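Local coordinates for protein twin-arginine translocation pathway signal (Rhodoferax ferrireducens, PDB 5IM2) that probably captures benzoate or related aromatic acids as the extracytoplasmic solute-binding component of a TRAP transporter, at residues Gln99-Ala104 with Asp155-Thr160; Pro124-Phe129 with Thr260-Leu265; Met212-Ile217 with Pro237-His242; Leu231-Val236 with Arg246-Phe251. One frame throughout, in Å; residues are numbered along the deposited sequence.

Interaction 1 of 4, residues Gln99-Ala104 with Asp155-Thr160; sequences QLYDQA and DEFKDT
Tyr101 reaches from helix 100-106 into the loop 155-160, and its hydroxyl ends against a type I beta turn, Phe157 to Thr160. The turn leads into strand 161-167. Helix and turn belong to the lobe of this periplasmic-binding-protein fold that is built on the five-stranded sheet. The Tyr101 side chain sets CG opposite the backbone N (chi1 -172°), which sends the ring outward from the helix to the turn. There Tyr101 OH donates to Asp159 OD1 at 2.7 Å. The acceptor lies at the ring edge, near the ring plane. The hydroxyl meets OD1 from above the carboxylate plane, 40° out of it. Asp159 places CG between its backbone N and carbonyl carbon (chi1 48°), and this brings OD1 round to the hydroxyl. Its side chain also touches Lys105 of the same helix as Tyr101. Thr160 comes at the tyrosine from the opposite direction, and its OG1 lies 2.9 Å from Tyr101 OH. Phe157 offers an edge instead. Its CD1 is 3.5 Å from Tyr101 OH, and the two rings meet obliquely. Glu156 CG lies over one face of the Phe157 ring. Phe123 joins the cluster, stacked on Phe157 and edge-to-face with Tyr101. Tyr101 is buried, and Asp159 OD1 satisfies its hydroxyl. The methyl group of Thr160 closes in beside it, with CG2 3.5 Å from Tyr101 CZ.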
# COMPACT_ATOMS: atom_id res chain seq x y z
N GLN A 99 14.43 -0.05 -3.83
CA GLN A 99 15.14 -0.73 -4.92
C GLN A 99 14.45 -2.00 -5.42
O GLN A 99 14.89 -2.55 -6.43
CB GLN A 99 16.58 -1.03 -4.48
CG GLN A 99 17.43 0.27 -4.30
CD GLN A 99 18.60 0.12 -3.29
OE1 GLN A 99 19.02 -0.99 -2.96
NE2 GLN A 99 19.13 1.25 -2.81
N LEU A 100 13.37 -2.46 -4.76
CA LEU A 100 12.74 -3.73 -5.14
C LEU A 100 12.30 -3.73 -6.59
O LEU A 100 12.61 -4.66 -7.35
CB LEU A 100 11.55 -4.03 -4.23
CG LEU A 100 11.94 -4.62 -2.87
CD1 LEU A 100 10.77 -4.52 -1.91
CD2 LEU A 100 12.47 -6.06 -2.93
N TYR A 101 11.60 -2.68 -7.02
CA TYR A 101 11.07 -2.66 -8.38
C TYR A 101 12.19 -2.85 -9.41
O TYR A 101 12.09 -3.71 -10.28
CB TYR A 101 10.29 -1.37 -8.63
CG TYR A 101 9.56 -1.37 -9.94
CD1 TYR A 101 8.28 -1.92 -10.04
CD2 TYR A 101 10.17 -0.88 -11.10
CE1 TYR A 101 7.63 -1.95 -11.25
CE2 TYR A 101 9.52 -0.90 -12.31
CZ TYR A 101 8.24 -1.44 -12.38
OH TYR A 101 7.61 -1.46 -13.61
N ASP A 102 13.29 -2.11 -9.27
CA ASP A 102 14.41 -2.23 -10.21
C ASP A 102 15.09 -3.59 -10.13
O ASP A 102 15.68 -4.03 -11.13
CB ASP A 102 15.41 -1.10 -9.97
CG ASP A 102 14.93 0.20 -10.55
OD1 ASP A 102 14.33 0.14 -11.65
OD2 ASP A 102 15.08 1.26 -9.90
N GLN A 103 15.05 -4.26 -8.97
CA GLN A 103 15.62 -5.60 -8.90
C GLN A 103 14.85 -6.58 -9.78
O GLN A 103 15.45 -7.46 -10.42
CB GLN A 103 15.65 -6.12 -7.47
CG GLN A 103 16.67 -5.46 -6.57
CD GLN A 103 16.54 -5.86 -5.11
OE1 GLN A 103 15.63 -6.62 -4.72
NE2 GLN A 103 17.43 -5.32 -4.27
N ALA A 104 13.52 -6.46 -9.81
CA ALA A 104 12.73 -7.29 -10.72
C ALA A 104 12.97 -6.88 -12.15
O ALA A 104 13.25 -7.71 -13.02
CB ALA A 104 11.23 -7.21 -10.40
N ASP A 155 1.57 2.40 -19.76
CA ASP A 155 3.00 2.60 -19.94
C ASP A 155 3.74 2.87 -18.64
O ASP A 155 4.97 2.85 -18.64
CB ASP A 155 3.25 3.76 -20.89
CG ASP A 155 2.63 5.03 -20.38
OD1 ASP A 155 1.39 5.17 -20.51
OD2 ASP A 155 3.37 5.86 -19.83
N GLU A 156 3.03 3.11 -17.52
CA GLU A 156 3.71 3.48 -16.28
C GLU A 156 4.55 2.35 -15.72
O GLU A 156 5.59 2.61 -15.09
CB GLU A 156 2.68 3.93 -15.22
CG GLU A 156 3.24 4.25 -13.83
CD GLU A 156 2.51 5.42 -13.16
OE1 GLU A 156 1.84 5.21 -12.10
OE2 GLU A 156 2.60 6.55 -13.70
N PHE A 157 4.13 1.11 -15.94
CA PHE A 157 4.86 -0.06 -15.46
C PHE A 157 5.32 -0.94 -16.62
O PHE A 157 5.49 -2.15 -16.45
CB PHE A 157 4.01 -0.89 -14.52
CG PHE A 157 3.70 -0.24 -13.18
CD1 PHE A 157 4.68 -0.10 -12.20
CD2 PHE A 157 2.41 0.18 -12.88
CE1 PHE A 157 4.38 0.46 -10.97
CE2 PHE A 157 2.12 0.76 -11.64
CZ PHE A 157 3.10 0.89 -10.69
N LYS A 158 5.51 -0.36 -17.80
CA LYS A 158 5.72 -1.18 -19.00
C LYS A 158 7.07 -1.89 -18.99
O LYS A 158 7.28 -2.77 -19.84
CB LYS A 158 5.60 -0.33 -20.26
CG LYS A 158 6.66 0.76 -20.39
CD LYS A 158 6.50 1.51 -21.71
CE LYS A 158 7.69 2.40 -21.99
NZ LYS A 158 7.32 3.84 -22.03
N ASP A 159 7.94 -1.56 -18.04
CA ASP A 159 9.24 -2.21 -17.98
C ASP A 159 9.22 -3.48 -17.13
O ASP A 159 10.25 -4.15 -17.03
CB ASP A 159 10.32 -1.23 -17.49
CG ASP A 159 9.92 -0.44 -16.25
OD1 ASP A 159 8.76 -0.52 -15.83
OD2 ASP A 159 10.80 0.28 -15.71
N THR A 160 8.05 -3.86 -16.60
CA THR A 160 7.87 -5.15 -15.95
C THR A 160 6.57 -5.77 -16.44
O THR A 160 5.78 -5.16 -17.16
CB THR A 160 7.85 -5.03 -14.41
OG1 THR A 160 6.75 -4.22 -13.95
CG2 THR A 160 9.21 -4.48 -13.91

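Interaction 2 of 4, residues Pro124-Phe129 with Thr260-Leu265; sequences PRIEVF and TATFVL. With BEZ (benzoic acid), chain B.
The Phe129 ring leads away from Thr262, although its own CB meets Thr262 CG2 at 3.8 Å. The ring pairs edge-to-face with Tyr148 of helix 138-152. The other ring, Phe263, belongs to the opposite side of strand 262-267. It is stacked with Trp113 and has the benzoate at its edge, near its plane, with Phe263 CE2 3.7 Å from BEZ C3. Ile126 and Thr262 reach toward each other tip to tip. In Ile126, CG1 lies opposite the backbone N (chi1 -166°) and the chain stays straight at chi2, which carries its CD1 to 3.7 Å from Thr262 OG1. Thr262 turns CG2 opposite its carbonyl carbon, and this points the methyl at Phe129. The strand lies between 111-114 and 161-167 and runs antiparallel to both. The chain enters it from the six-stranded lobe, after strand 247-251, and so returns to the five-stranded sheet, an order that fits type 2 periplasmic binding proteins. Alternate residues therefore serve different sides: Thr262 packs on the 3-10 segment 126-129, and Phe263 lines the ligand pocket. Just before the strand, the Thr260 methyl CG2 lies 3.4 Å from Phe129 O, and a water makes the polar link: it donates to Phe129 O at 2.7 Å and accepts from Thr260 N at 3.0 Å. The Thr260 hydroxyl is used differently: OG1 bonds to His168 O.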
# COMPACT_ATOMS: atom_id res chain seq x y z
N PRO A 124 3.90 8.34 -11.09
CA PRO A 124 3.00 9.42 -10.68
C PRO A 124 1.53 9.09 -10.85
O PRO A 124 0.72 9.57 -10.04
CB PRO A 124 3.42 10.58 -11.58
CG PRO A 124 4.04 9.96 -12.77
CD PRO A 124 4.74 8.73 -12.23
N ARG A 125 1.13 8.33 -11.86
CA ARG A 125 -0.31 8.22 -12.11
C ARG A 125 -1.03 7.28 -11.13
O ARG A 125 -2.21 7.49 -10.82
CB ARG A 125 -0.56 7.78 -13.54
CG ARG A 125 -0.27 8.84 -14.56
CD ARG A 125 -0.21 8.28 -15.94
NE ARG A 125 1.06 7.63 -16.18
CZ ARG A 125 1.48 7.20 -17.36
NH1 ARG A 125 0.71 7.32 -18.44
NH2 ARG A 125 2.66 6.63 -17.47
N ILE A 126 -0.35 6.25 -10.62
CA ILE A 126 -1.01 5.34 -9.70
C ILE A 126 -1.31 6.03 -8.36
O ILE A 126 -2.14 5.55 -7.57
CB ILE A 126 -0.17 4.07 -9.49
CG1 ILE A 126 -1.02 3.01 -8.81
CG2 ILE A 126 1.08 4.34 -8.70
CD1 ILE A 126 -0.27 1.70 -8.51
N GLU A 127 -0.65 7.16 -8.11
CA GLU A 127 -0.80 7.90 -6.86
C GLU A 127 -2.21 8.45 -6.64
O GLU A 127 -2.50 8.90 -5.53
CB GLU A 127 0.14 9.10 -6.82
CG GLU A 127 1.61 8.86 -6.75
CD GLU A 127 2.39 10.20 -6.79
OE1 GLU A 127 1.86 11.23 -7.32
OE2 GLU A 127 3.53 10.22 -6.29
N VAL A 128 -3.08 8.44 -7.65
CA VAL A 128 -4.43 8.94 -7.49
C VAL A 128 -5.13 8.21 -6.34
O VAL A 128 -6.00 8.76 -5.66
CB VAL A 128 -5.18 8.81 -8.83
CG1 VAL A 128 -5.45 7.36 -9.19
CG2 VAL A 128 -6.45 9.65 -8.81
N PHE A 129 -4.77 6.95 -6.11
CA PHE A 129 -5.44 6.14 -5.09
C PHE A 129 -4.97 6.44 -3.69
O PHE A 129 -5.62 6.00 -2.72
CB PHE A 129 -5.25 4.65 -5.41
CG PHE A 129 -6.02 4.24 -6.62
CD1 PHE A 129 -7.39 4.04 -6.54
CD2 PHE A 129 -5.41 4.18 -7.87
CE1 PHE A 129 -8.11 3.75 -7.66
CE2 PHE A 129 -6.13 3.88 -9.00
CZ PHE A 129 -7.48 3.68 -8.91
N THR A 260 -4.94 5.51 1.69
CA THR A 260 -4.34 4.19 1.56
C THR A 260 -3.10 4.31 0.67
O THR A 260 -2.86 5.33 0.02
CB THR A 260 -5.35 3.17 1.02
OG1 THR A 260 -4.78 1.87 1.09
CG2 THR A 260 -5.78 3.48 -0.41
N ALA A 261 -2.27 3.28 0.70
CA ALA A 261 -1.10 3.20 -0.15
C ALA A 261 -1.29 2.09 -1.18
O ALA A 261 -2.00 1.13 -0.93
CB ALA A 261 0.18 2.97 0.66
N THR A 262 -0.65 2.26 -2.33
CA THR A 262 -0.71 1.29 -3.40
C THR A 262 0.49 0.37 -3.37
O THR A 262 1.58 0.74 -2.96
CB THR A 262 -0.78 1.95 -4.77
OG1 THR A 262 0.36 2.78 -4.99
CG2 THR A 262 -2.01 2.77 -4.87
N PHE A 263 0.26 -0.85 -3.84
CA PHE A 263 1.27 -1.88 -3.92
C PHE A 263 1.23 -2.49 -5.31
O PHE A 263 0.15 -2.60 -5.91
CB PHE A 263 1.03 -3.01 -2.89
CG PHE A 263 1.02 -2.55 -1.48
CD1 PHE A 263 -0.10 -1.94 -0.95
CD2 PHE A 263 2.16 -2.69 -0.67
CE1 PHE A 263 -0.09 -1.49 0.35
CE2 PHE A 263 2.15 -2.25 0.63
CZ PHE A 263 1.01 -1.65 1.14
N VAL A 264 2.39 -2.91 -5.78
CA VAL A 264 2.52 -3.62 -7.05
C VAL A 264 3.22 -4.96 -6.82
O VAL A 264 4.22 -5.04 -6.09
CB VAL A 264 3.26 -2.78 -8.11
CG1 VAL A 264 4.67 -2.51 -7.68
CG2 VAL A 264 3.20 -3.49 -9.46
N LEU A 265 2.68 -6.01 -7.46
CA LEU A 265 3.31 -7.32 -7.54
C LEU A 265 3.81 -7.40 -8.98
O LEU A 265 2.99 -7.50 -9.91
CB LEU A 265 2.32 -8.45 -7.23
CG LEU A 265 2.83 -9.88 -7.28
CD1 LEU A 265 3.83 -10.11 -6.15
CD2 LEU A 265 1.63 -10.82 -7.18
C BEZ B . 3.67 1.15 4.74
O1 BEZ B . 2.98 2.08 5.23
O2 BEZ B . 4.83 1.40 4.33
C1 BEZ B . 3.13 -0.24 4.68
C2 BEZ B . 3.90 -1.26 4.12
C3 BEZ B . 3.38 -2.56 4.11
C4 BEZ B . 2.12 -2.81 4.62
C5 BEZ B . 1.35 -1.79 5.15
C6 BEZ B . 1.86 -0.49 5.18
O HOH W 1 -6.17 7.25 -0.41

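Interaction 3 of 4, residues Met212-Ile217 with Pro237-His242. With BEZ (benzoic acid), chain B.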
# COMPACT_ATOMS: atom_id res chain seq x y z
N MET A 212 9.55 7.45 4.86
CA MET A 212 10.47 6.33 5.02
C MET A 212 9.70 5.03 4.82
O MET A 212 8.50 5.00 5.07
CB MET A 212 11.14 6.33 6.40
CG MET A 212 10.21 5.92 7.53
SD MET A 212 10.96 5.99 9.15
CE MET A 212 11.07 7.79 9.32
N PRO A 213 10.36 3.96 4.39
CA PRO A 213 9.66 2.68 4.25
C PRO A 213 9.42 1.98 5.58
O PRO A 213 10.03 2.28 6.61
CB PRO A 213 10.60 1.87 3.36
CG PRO A 213 11.91 2.37 3.71
CD PRO A 213 11.76 3.85 3.93
N LEU A 214 8.53 0.99 5.52
CA LEU A 214 8.06 0.32 6.73
C LEU A 214 9.18 -0.13 7.65
O LEU A 214 9.10 0.16 8.84
CB LEU A 214 7.18 -0.87 6.34
CG LEU A 214 6.59 -1.70 7.51
CD1 LEU A 214 5.44 -0.96 8.22
CD2 LEU A 214 6.11 -3.08 7.02
N PRO A 215 10.22 -0.85 7.18
CA PRO A 215 11.18 -1.44 8.14
C PRO A 215 11.97 -0.42 8.93
O PRO A 215 12.52 -0.78 9.98
CB PRO A 215 12.11 -2.28 7.25
CG PRO A 215 11.38 -2.43 5.96
CD PRO A 215 10.59 -1.17 5.80
N ALA A 216 12.04 0.84 8.46
CA ALA A 216 12.78 1.91 9.11
C ALA A 216 12.03 2.49 10.30
O ALA A 216 12.60 3.29 11.05
CB ALA A 216 13.07 3.01 8.08
N ILE A 217 10.76 2.13 10.51
CA ILE A 217 9.92 2.86 11.45
C ILE A 217 10.36 2.60 12.88
O ILE A 217 10.47 3.56 13.66
CB ILE A 217 8.43 2.55 11.23
CG1 ILE A 217 7.96 3.23 9.94
CG2 ILE A 217 7.58 3.06 12.38
CD1 ILE A 217 6.60 2.79 9.48
N PRO A 237 1.53 -4.97 14.20
CA PRO A 237 2.27 -5.93 15.02
C PRO A 237 3.55 -6.45 14.38
O PRO A 237 4.44 -6.89 15.11
CB PRO A 237 1.27 -7.07 15.25
CG PRO A 237 -0.04 -6.56 14.80
CD PRO A 237 0.18 -5.46 13.84
N SER A 238 3.66 -6.45 13.05
CA SER A 238 4.85 -7.00 12.40
C SER A 238 6.08 -6.15 12.67
O SER A 238 7.19 -6.67 12.60
CB SER A 238 4.63 -7.14 10.88
OG SER A 238 4.81 -5.89 10.20
N VAL A 239 5.89 -4.86 12.97
CA VAL A 239 6.96 -3.94 13.34
C VAL A 239 6.87 -3.52 14.80
O VAL A 239 7.52 -2.56 15.21
CB VAL A 239 6.99 -2.71 12.41
CG1 VAL A 239 7.62 -3.08 11.09
CG2 VAL A 239 5.58 -2.09 12.21
N LYS A 240 6.06 -4.23 15.58
CA LYS A 240 5.94 -4.01 17.02
C LYS A 240 5.64 -2.55 17.31
O LYS A 240 6.12 -1.97 18.28
CB LYS A 240 7.20 -4.51 17.75
CG LYS A 240 7.42 -6.03 17.65
CD LYS A 240 8.17 -6.43 16.38
CE LYS A 240 9.67 -6.11 16.45
NZ LYS A 240 10.30 -5.97 15.10
N VAL A 241 4.82 -1.93 16.46
CA VAL A 241 4.49 -0.52 16.66
C VAL A 241 3.52 -0.33 17.81
O VAL A 241 3.51 0.74 18.45
CB VAL A 241 3.97 0.09 15.34
CG1 VAL A 241 3.03 1.28 15.59
CG2 VAL A 241 5.17 0.55 14.51
N HIS A 242 2.73 -1.35 18.15
CA HIS A 242 1.89 -1.25 19.34
C HIS A 242 2.72 -1.24 20.62
O HIS A 242 2.22 -0.84 21.67
CB HIS A 242 0.89 -2.39 19.38
CG HIS A 242 1.51 -3.75 19.49
ND1 HIS A 242 2.34 -4.27 18.51
CD2 HIS A 242 1.43 -4.69 20.46
CE1 HIS A 242 2.73 -5.47 18.87
NE2 HIS A 242 2.20 -5.75 20.05
C BEZ B . 3.67 1.15 4.74
O1 BEZ B . 2.98 2.08 5.23
O2 BEZ B . 4.83 1.40 4.33
C1 BEZ B . 3.13 -0.24 4.68
C2 BEZ B . 3.90 -1.26 4.12
C3 BEZ B . 3.38 -2.56 4.11
C4 BEZ B . 2.12 -2.81 4.62
C5 BEZ B . 1.35 -1.79 5.15
C6 BEZ B . 1.86 -0.49 5.18
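Leu214 turns CG opposite its backbone N (chi1 180°), and this carries the branched end toward Val239. Val239 in turn sets CG1 opposite its carbonyl carbon (chi1 -77°), facing the leucine. The side chains cross obliquely, with Leu214 CG 4.0 Å from Val239 CG1. Val239 CG2 adds a touch on Leu214 CD1 at 4.1 Å. A second apolar pair lies farther along: Ile217 CG2 is 4.1 Å from Val241 CG2. In the second lobe of the binding-protein fold, the contact joins the loop after strand 208-211 to the turn that leads into helix 241-244. Leu231 of strand 228-232 packs against Leu214, Ile217 and Val241. Leu214 also forms part of the ligand pocket. Its CB is 3.8 Å from BEZ O2, and its CD2 is 4.0 Å from BEZ C3. With an alanine here the branch is gone, so a gap would probably open between Val239 and the benzoate ring. Ser238 sits close to the same leucine, its OG 4.4 Å from Leu214 CD2, but that hydroxyl bonds to Val235 O. The backbone N of Leu214 bonds to Tyr118 OH, itself hydrogen-bonded to the benzoate.

Interaction 4 of 4, residues Leu231-Val236 with Arg246-Phe251. With BEZ (benzoic acid), chain B.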
# COMPACT_ATOMS: atom_id res chain seq x y z
N LEU A 231 -0.01 4.26 9.44
CA LEU A 231 0.01 2.87 9.01
C LEU A 231 -1.41 2.34 9.07
O LEU A 231 -2.16 2.73 9.97
CB LEU A 231 0.86 1.97 9.91
CG LEU A 231 2.34 2.23 10.04
CD1 LEU A 231 2.93 1.54 11.26
CD2 LEU A 231 2.97 1.76 8.76
N PRO A 232 -1.77 1.36 8.23
CA PRO A 232 -2.99 0.60 8.51
C PRO A 232 -2.77 -0.33 9.71
O PRO A 232 -1.64 -0.64 10.08
CB PRO A 232 -3.21 -0.20 7.23
CG PRO A 232 -1.80 -0.46 6.77
CD PRO A 232 -1.03 0.80 7.09
N TRP A 233 -3.88 -0.82 10.26
CA TRP A 233 -3.84 -1.66 11.45
C TRP A 233 -3.10 -2.96 11.21
O TRP A 233 -2.41 -3.46 12.10
CB TRP A 233 -5.26 -1.97 11.95
CG TRP A 233 -5.82 -1.00 12.94
CD1 TRP A 233 -6.97 -0.29 12.81
CD2 TRP A 233 -5.26 -0.64 14.21
NE1 TRP A 233 -7.16 0.51 13.92
CE2 TRP A 233 -6.13 0.31 14.79
CE3 TRP A 233 -4.11 -1.02 14.90
CZ2 TRP A 233 -5.90 0.86 16.05
CZ3 TRP A 233 -3.88 -0.46 16.15
CH2 TRP A 233 -4.77 0.47 16.71
N GLU A 234 -3.24 -3.53 10.00
CA GLU A 234 -2.84 -4.92 9.81
C GLU A 234 -1.33 -5.11 10.00
O GLU A 234 -0.90 -6.18 10.46
CB GLU A 234 -3.30 -5.41 8.43
CG GLU A 234 -2.67 -4.73 7.25
CD GLU A 234 -1.33 -5.32 6.81
OE1 GLU A 234 -1.00 -6.49 7.15
OE2 GLU A 234 -0.62 -4.56 6.10
N VAL A 235 -0.53 -4.08 9.66
CA VAL A 235 0.93 -4.22 9.65
C VAL A 235 1.53 -3.91 11.00
O VAL A 235 2.70 -4.25 11.23
CB VAL A 235 1.54 -3.32 8.55
CG1 VAL A 235 1.47 -1.85 8.92
CG2 VAL A 235 2.96 -3.78 8.23
N VAL A 236 0.76 -3.32 11.90
CA VAL A 236 1.33 -2.74 13.12
C VAL A 236 2.08 -3.79 13.93
O VAL A 236 3.21 -3.51 14.37
CB VAL A 236 0.21 -2.05 13.92
CG1 VAL A 236 0.53 -1.91 15.42
CG2 VAL A 236 -0.13 -0.74 13.30
N ARG A 246 1.58 4.61 21.97
CA ARG A 246 0.56 4.45 23.00
C ARG A 246 -0.83 4.85 22.55
O ARG A 246 -1.81 4.47 23.20
CB ARG A 246 0.87 5.30 24.25
CG ARG A 246 1.77 4.66 25.27
CD ARG A 246 1.77 5.49 26.56
NE ARG A 246 2.42 6.78 26.38
CZ ARG A 246 3.69 7.04 26.66
NH1 ARG A 246 4.49 6.10 27.15
NH2 ARG A 246 4.18 8.26 26.45
N PHE A 247 -0.94 5.66 21.50
CA PHE A 247 -2.19 6.26 21.08
C PHE A 247 -2.45 5.90 19.63
O PHE A 247 -1.53 5.91 18.81
CB PHE A 247 -2.16 7.78 21.27
CG PHE A 247 -2.10 8.19 22.69
CD1 PHE A 247 -3.26 8.32 23.43
CD2 PHE A 247 -0.88 8.46 23.29
CE1 PHE A 247 -3.20 8.70 24.76
CE2 PHE A 247 -0.82 8.84 24.61
CZ PHE A 247 -1.98 8.96 25.35
N HIS A 248 -3.70 5.57 19.32
CA HIS A 248 -4.08 5.21 17.96
C HIS A 248 -5.39 5.91 17.63
O HIS A 248 -6.36 5.79 18.38
CB HIS A 248 -4.23 3.70 17.86
CG HIS A 248 -3.08 2.95 18.45
ND1 HIS A 248 -1.98 2.55 17.71
CD2 HIS A 248 -2.82 2.57 19.72
CE1 HIS A 248 -1.11 1.96 18.50
NE2 HIS A 248 -1.60 1.94 19.72
N SER A 249 -5.41 6.63 16.52
CA SER A 249 -6.62 7.29 16.05
C SER A 249 -6.97 6.73 14.67
O SER A 249 -6.24 6.95 13.71
CB SER A 249 -6.44 8.80 16.01
OG SER A 249 -6.56 9.28 17.34
N GLU A 250 -8.08 6.00 14.60
CA GLU A 250 -8.66 5.55 13.35
C GLU A 250 -9.81 6.48 12.97
O GLU A 250 -10.21 7.35 13.73
CB GLU A 250 -9.13 4.09 13.49
CG GLU A 250 -10.22 3.92 14.54
CD GLU A 250 -10.46 2.48 15.00
OE1 GLU A 250 -9.71 1.55 14.62
OE2 GLU A 250 -11.43 2.28 15.77
N PHE A 251 -10.31 6.31 11.75
CA PHE A 251 -11.44 7.07 11.25
C PHE A 251 -12.68 6.19 11.21
O PHE A 251 -12.63 5.08 10.66
CB PHE A 251 -11.14 7.61 9.85
CG PHE A 251 -10.24 8.80 9.87
CD1 PHE A 251 -8.89 8.65 10.04
CD2 PHE A 251 -10.77 10.08 9.80
CE1 PHE A 251 -8.06 9.77 10.10
CE2 PHE A 251 -9.94 11.19 9.85
CZ PHE A 251 -8.61 11.04 10.01
C BEZ B . 3.67 1.15 4.74
O1 BEZ B . 2.98 2.08 5.23
O2 BEZ B . 4.83 1.40 4.33
C1 BEZ B . 3.13 -0.24 4.68
C2 BEZ B . 3.90 -1.26 4.12
C3 BEZ B . 3.38 -2.56 4.11
C4 BEZ B . 2.12 -2.81 4.62
C5 BEZ B . 1.35 -1.79 5.15
C6 BEZ B . 1.86 -0.49 5.18
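Trp233 makes a buried contact, part polar and part aromatic, with Glu250 and His248 of strand 247-251. It lies in the second lobe, just past strand 228-232. The indole N-H gives the polar half: Trp233 NE1 donates to Glu250 OE1 at 2.8 Å, with an N-H...O angle of 154°. The donor meets OE1 nearly along its C-O axis, and the acceptor is tilted 17° from the indole plane. Ring and carboxylate planes stand almost perpendicular, 86° apart. Glu250 reaches the indole because its chain is extended beyond CG. Its OE1 also forms a salt bridge with Arg307 NE, so one oxygen serves two donors. The far end of the indole gives the aromatic half. Trp233 CH2 is 3.5 Å from His248 CB, and the two rings meet obliquely. The imidazole nitrogens have other partners: ND1 bonds to His174 and NE2 to Asn315. In this six-stranded sheet, strand 171-175 lies between strands 228-232 and 247-251, so Trp233 reaches past it and touches Val172. A leucine in its place has no N-H and no ring, and would probably leave Glu250 OE1 to rely on Arg307 and open a gap beside His248. Residues on either side of Trp233 in the chain line the pocket. Leu231 CD2 is 3.5 Å from BEZ O1, and Pro232 CD is 3.7 Å from BEZ C6. Glu234 OE2, bonded to Gln299 NE2, lies 3.5 Å from BEZ C5. Val235 CB comes within 3.7 Å of BEZ C5.

In the fold
From the N terminus, interaction 1 closes a loop from helix 100-106 to the turn before strand 161-167. Residues 124-129 lie inside that loop but pair with 260-265, so interactions 1 and 2 cross. They also touch: Arg125 forms a salt bridge with Asp155. The long loop of interaction 2 encloses interactions 3 and 4. Interaction 3 closes a short loop from 212-217 to 237-242, and interaction 4 one from 231-236 to 246-251. These two cross and touch, Val241 N probably bonding to Val236 O. Interactions 1 and 2 tie together parts around the five-stranded sheet, and 3 and 4 belong to the six-stranded lobe. Interactions 2, 3 and 4 all reach the benzoate.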